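Side-chain contacts in hypothetical protein PH1897 (Pyrococcus horikoshii, PDB 1VDW), which probably catalyses the magnesium-dependent hydrolysis of fructose 1,6-bisphosphate to fructose 6-phosphate and phosphate, as a homodimeric member of the inositol monophosphatase superfamily: residues Y196-P199 with T200-A203; E225-S229 with A230-V234. All coordinates share one frame; numbering follows the deposited sequence.

Contact 1: Y196-P199 with T200-A203; sequences YLRP and TDIA
One half of a capping box opens helix 199-211: Arg198 stands at the N-cap, and its backbone N is bonded by the carboxylate of Asp201, three residues on. Arg198 N gives its hydrogen to Asp201 OD2 at 2.9 Å with an N-H...O angle of 157°, on the anti side of the carboxylate and 28° out of its plane. The chi1 of -66° sets Asp201 CG opposite its own carbonyl carbon and beside its backbone N, which turns the acid back over the start of the helix. The reciprocal bond of a full box, from the N-cap side chain, is replaced by a backbone one, since Asp201 N donates to Arg198 O at 2.9 Å. Asp201 OD2 also receives a water hydrogen at 2.7 Å from the water oxygen, and this water bridges to Tyr196 O, 3.1 Å from it. Two donors thus hold OD2, while OD1 lies close to the like-charged Asp84 OD2, as would be expected of two carboxylates that share a metal. Asp201 and Asp84 are both predicted ligands of the catalytic magnesium in this superfamily, so the cap is consistent with orienting a metal-binding carboxylate. The Arg198 guanidinium leads off to a salt bridge with Glu68, a further predicted ligand. The first helical turn follows, with Ala203 N bonded to Pro199 O at 2.9 Å. On the apolar side, Leu197 CD1 meets Ile202 CG2 at 3.8 Å, the two side chains crossing at about a right angle, and both also pack on Val234, Ile236 and Ile175.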
loop_
_atom_site.group_PDB
_atom_site.type_symbol
_atom_site.label_atom_id
_atom_site.label_comp_id
_atom_site.label_asym_id
_atom_site.label_seq_id
_atom_site.Cartn_x
_atom_site.Cartn_y
_atom_site.Cartn_z
ATOM N N TYR A 196 -16.029 -10.343 -4.673
ATOM C CA TYR A 196 -15.632 -10.544 -3.282
ATOM C C TYR A 196 -16.122 -9.473 -2.302
ATOM O O TYR A 196 -16.446 -9.774 -1.155
ATOM C CB TYR A 196 -14.102 -10.610 -3.235
ATOM C CG TYR A 196 -13.483 -10.682 -1.857
ATOM C CD1 TYR A 196 -13.398 -11.892 -1.170
ATOM C CD2 TYR A 196 -12.944 -9.543 -1.259
ATOM C CE1 TYR A 196 -12.786 -11.967 0.082
ATOM C CE2 TYR A 196 -12.332 -9.607 -0.013
ATOM C CZ TYR A 196 -12.253 -10.821 0.650
ATOM O OH TYR A 196 -11.627 -10.887 1.875
ATOM N N LEU A 197 -16.154 -8.223 -2.748
ATOM C CA LEU A 197 -16.576 -7.116 -1.894
ATOM C C LEU A 197 -18.030 -7.186 -1.461
ATOM O O LEU A 197 -18.864 -7.776 -2.141
ATOM C CB LEU A 197 -16.344 -5.786 -2.613
ATOM C CG LEU A 197 -14.903 -5.417 -2.968
ATOM C CD1 LEU A 197 -14.905 -4.164 -3.828
ATOM C CD2 LEU A 197 -14.095 -5.202 -1.702
ATOM N N ARG A 198 -18.318 -6.572 -0.318
ATOM C CA ARG A 198 -19.673 -6.508 0.218
ATOM C C ARG A 198 -20.051 -5.030 0.269
ATOM O O ARG A 198 -19.175 -4.163 0.240
ATOM C CB ARG A 198 -19.720 -7.099 1.628
ATOM C CG ARG A 198 -19.185 -8.519 1.718
ATOM C CD ARG A 198 -20.047 -9.490 0.931
ATOM N NE ARG A 198 -20.811 -10.373 1.806
ATOM C CZ ARG A 198 -20.268 -11.288 2.604
ATOM N NH1 ARG A 198 -18.951 -11.447 2.637
ATOM N NH2 ARG A 198 -21.041 -12.047 3.369
ATOM N N PRO A 199 -21.354 -4.717 0.339
ATOM C CA PRO A 199 -21.766 -3.311 0.392
ATOM C C PRO A 199 -21.118 -2.571 1.565
ATOM O O PRO A 199 -20.816 -1.381 1.472
ATOM C CB PRO A 199 -23.284 -3.407 0.532
ATOM C CG PRO A 199 -23.604 -4.658 -0.226
ATOM C CD PRO A 199 -22.529 -5.606 0.251
ATOM N N THR A 200 -20.904 -3.286 2.663
ATOM C CA THR A 200 -20.289 -2.707 3.853
ATOM C C THR A 200 -18.855 -2.237 3.598
ATOM O O THR A 200 -18.374 -1.297 4.242
ATOM C CB THR A 200 -20.290 -3.720 5.018
ATOM O OG1 THR A 200 -19.773 -4.978 4.561
ATOM C CG2 THR A 200 -21.706 -3.924 5.541
ATOM N N ASP A 201 -18.174 -2.887 2.657
ATOM C CA ASP A 201 -16.798 -2.527 2.328
ATOM C C ASP A 201 -16.700 -1.232 1.538
ATOM O O ASP A 201 -15.771 -0.443 1.723
ATOM C CB ASP A 201 -16.133 -3.604 1.462
ATOM C CG ASP A 201 -15.936 -4.914 2.185
ATOM O OD1 ASP A 201 -15.516 -4.897 3.359
ATOM O OD2 ASP A 201 -16.179 -5.970 1.558
ATOM N N ILE A 202 -17.671 -1.011 0.661
ATOM C CA ILE A 202 -17.629 0.133 -0.234
ATOM C C ILE A 202 -18.572 1.301 -0.021
ATOM O O ILE A 202 -18.409 2.336 -0.657
ATOM C CB ILE A 202 -17.841 -0.334 -1.690
ATOM C CG1 ILE A 202 -19.247 -0.923 -1.844
ATOM C CG2 ILE A 202 -16.798 -1.382 -2.061
ATOM C CD1 ILE A 202 -19.643 -1.212 -3.278
ATOM N N ALA A 203 -19.551 1.155 0.861
ATOM C CA ALA A 203 -20.530 2.214 1.055
ATOM C C ALA A 203 -19.967 3.619 1.236
ATOM O O ALA A 203 -20.290 4.524 0.471
ATOM C CB ALA A 203 -21.452 1.862 2.217
HETATM O O HOH W 1 -15.628 -8.593 1.576
#

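Contact 2: E225-S229 with A230-V234; sequences EITFS and ATEKV
The carboxylate of Glu232 is the flat group of this contact, and Thr227 OG1 meets it from above one face, 46° out of the plane. The bond from Thr227 OG1 to Glu232 OE2 is short, 2.5 Å, and Thr227 CG2 lies 3.6 Å from the same OE2, so hydroxyl and methyl both lean on one oxygen. The other oxygen, OE1, takes a hydrogen from a water 3.0 Å away, which also donates to Glu225 O at 3.0 Å. The Glu232 chain is extended beyond CG and approaches Thr227 from the opposite direction, bridging two parts of the loop between strands 215-217 and 234-239. Phe228, at the centre of an inverse gamma turn, points away; its ring forms a cation-pi contact with Lys109 and an edge-to-face one with Phe106. At the bend itself Ser229 makes an ST turn: with chi1 at 175°, OG lies opposite the backbone N and beside its carbonyl carbon, within reach of the N-H groups two and three residues on. There it accepts Thr231 N at 3.2 Å, with an N-H...O angle of 159°, and Glu232 N at 3.1 Å, almost as straight. With an alanine here, these two backbone N-H groups would probably lose their shared acceptor and the bend at residues 229-232 would be set freer to move. Further on, Lys233 NZ folds back to Thr231 O at 2.9 Å, in the carbonyl plane. Across the bend, then, two hydroxyls tie the sides of the loop together, one donating to a carboxylate and one accepting two backbone N-H groups.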
loop_
_atom_site.group_PDB
_atom_site.type_symbol
_atom_site.label_atom_id
_atom_site.label_comp_id
_atom_site.label_asym_id
_atom_site.label_seq_id
_atom_site.Cartn_x
_atom_site.Cartn_y
_atom_site.Cartn_z
ATOM N N GLU A 225 -25.421 0.674 -6.689
ATOM C CA GLU A 225 -26.439 1.017 -5.705
ATOM C C GLU A 225 -26.084 0.359 -4.381
ATOM O O GLU A 225 -25.996 -0.864 -4.293
ATOM C CB GLU A 225 -27.819 0.534 -6.155
ATOM C CG GLU A 225 -28.344 1.204 -7.411
ATOM C CD GLU A 225 -29.768 0.794 -7.733
ATOM O OE1 GLU A 225 -30.018 -0.420 -7.891
ATOM O OE2 GLU A 225 -30.638 1.686 -7.830
ATOM N N ILE A 226 -25.876 1.171 -3.353
ATOM C CA ILE A 226 -25.537 0.637 -2.043
ATOM C C ILE A 226 -26.794 0.083 -1.388
ATOM O O ILE A 226 -27.745 0.819 -1.129
ATOM C CB ILE A 226 -24.933 1.725 -1.126
ATOM C CG1 ILE A 226 -23.649 2.279 -1.751
ATOM C CG2 ILE A 226 -24.652 1.145 0.253
ATOM C CD1 ILE A 226 -22.589 1.229 -2.022
ATOM N N THR A 227 -26.795 -1.221 -1.134
ATOM C CA THR A 227 -27.936 -1.873 -0.504
ATOM C C THR A 227 -27.599 -2.153 0.952
ATOM O O THR A 227 -26.426 -2.187 1.331
ATOM C CB THR A 227 -28.272 -3.206 -1.190
ATOM O OG1 THR A 227 -27.174 -4.113 -1.033
ATOM C CG2 THR A 227 -28.543 -2.993 -2.671
ATOM N N PHE A 228 -28.625 -2.355 1.772
ATOM C CA PHE A 228 -28.411 -2.630 3.184
ATOM C C PHE A 228 -28.222 -4.120 3.423
ATOM O O PHE A 228 -28.949 -4.741 4.201
ATOM C CB PHE A 228 -29.585 -2.105 4.013
ATOM C CG PHE A 228 -29.804 -0.626 3.879
ATOM C CD1 PHE A 228 -28.723 0.251 3.851
ATOM C CD2 PHE A 228 -31.088 -0.104 3.798
ATOM C CE1 PHE A 228 -28.920 1.624 3.742
ATOM C CE2 PHE A 228 -31.293 1.268 3.690
ATOM C CZ PHE A 228 -30.209 2.132 3.661
ATOM N N SER A 229 -27.232 -4.686 2.743
ATOM C CA SER A 229 -26.917 -6.100 2.862
ATOM C C SER A 229 -25.453 -6.276 3.242
ATOM O O SER A 229 -24.601 -5.473 2.861
ATOM C CB SER A 229 -27.191 -6.815 1.537
ATOM O OG SER A 229 -26.790 -8.171 1.600
ATOM N N ALA A 230 -25.167 -7.330 3.998
ATOM C CA ALA A 230 -23.803 -7.613 4.420
ATOM C C ALA A 230 -23.310 -8.891 3.753
ATOM O O ALA A 230 -22.187 -9.333 3.993
ATOM C CB ALA A 230 -23.746 -7.759 5.936
ATOM N N THR A 231 -24.154 -9.472 2.903
ATOM C CA THR A 231 -23.820 -10.712 2.209
ATOM C C THR A 231 -23.730 -10.566 0.690
ATOM O O THR A 231 -23.058 -11.353 0.023
ATOM C CB THR A 231 -24.853 -11.808 2.529
ATOM O OG1 THR A 231 -26.158 -11.364 2.140
ATOM C CG2 THR A 231 -24.851 -12.116 4.018
ATOM N N GLU A 232 -24.416 -9.566 0.145
ATOM C CA GLU A 232 -24.406 -9.324 -1.293
ATOM C C GLU A 232 -22.989 -9.064 -1.809
ATOM O O GLU A 232 -22.262 -8.239 -1.256
ATOM C CB GLU A 232 -25.306 -8.129 -1.618
ATOM C CG GLU A 232 -25.218 -7.637 -3.052
ATOM C CD GLU A 232 -26.152 -6.473 -3.319
ATOM O OE1 GLU A 232 -26.029 -5.840 -4.390
ATOM O OE2 GLU A 232 -27.015 -6.192 -2.461
ATOM N N LYS A 233 -22.600 -9.772 -2.867
ATOM C CA LYS A 233 -21.272 -9.598 -3.452
ATOM C C LYS A 233 -21.338 -8.487 -4.487
ATOM O O LYS A 233 -22.277 -8.425 -5.280
ATOM C CB LYS A 233 -20.803 -10.896 -4.115
ATOM C CG LYS A 233 -20.677 -12.073 -3.164
ATOM C CD LYS A 233 -19.642 -11.807 -2.083
ATOM C CE LYS A 233 -19.562 -12.963 -1.098
ATOM N NZ LYS A 233 -20.854 -13.178 -0.387
ATOM N N VAL A 234 -20.343 -7.609 -4.485
ATOM C CA VAL A 234 -20.333 -6.504 -5.426
ATOM C C VAL A 234 -18.995 -6.304 -6.126
ATOM O O VAL A 234 -17.931 -6.594 -5.573
ATOM C CB VAL A 234 -20.723 -5.178 -4.717
ATOM C CG1 VAL A 234 -19.755 -4.892 -3.583
ATOM C CG2 VAL A 234 -20.732 -4.029 -5.714
HETATM O O HOH W 2 -26.710 -3.306 -5.811
#

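Overall arrangement
Contact 1 is buried, its centre about 7 Å from the centre of the chain; contact 2 lies at the surface, about 13 Å out. The two centres are about 7 Å apart: contact 1 forms the first turn of helix 199-211, and Ile226, Thr227 and Val234 of contact 2 pack on that helix. Leu197 O and Val234 N, 2.8 Å apart, probably form a hydrogen bond joining the short strand of contact 1 to the start of strand 234-239. Arg198 also packs between them, its NE 2.8 Å from Ala230 O. Contact 1 joins side-chain capping of a helix start to apolar packing beside a predicted metal site, whereas contact 2 relies on hydroxyls, a carboxylate and water to shape an irregular loop.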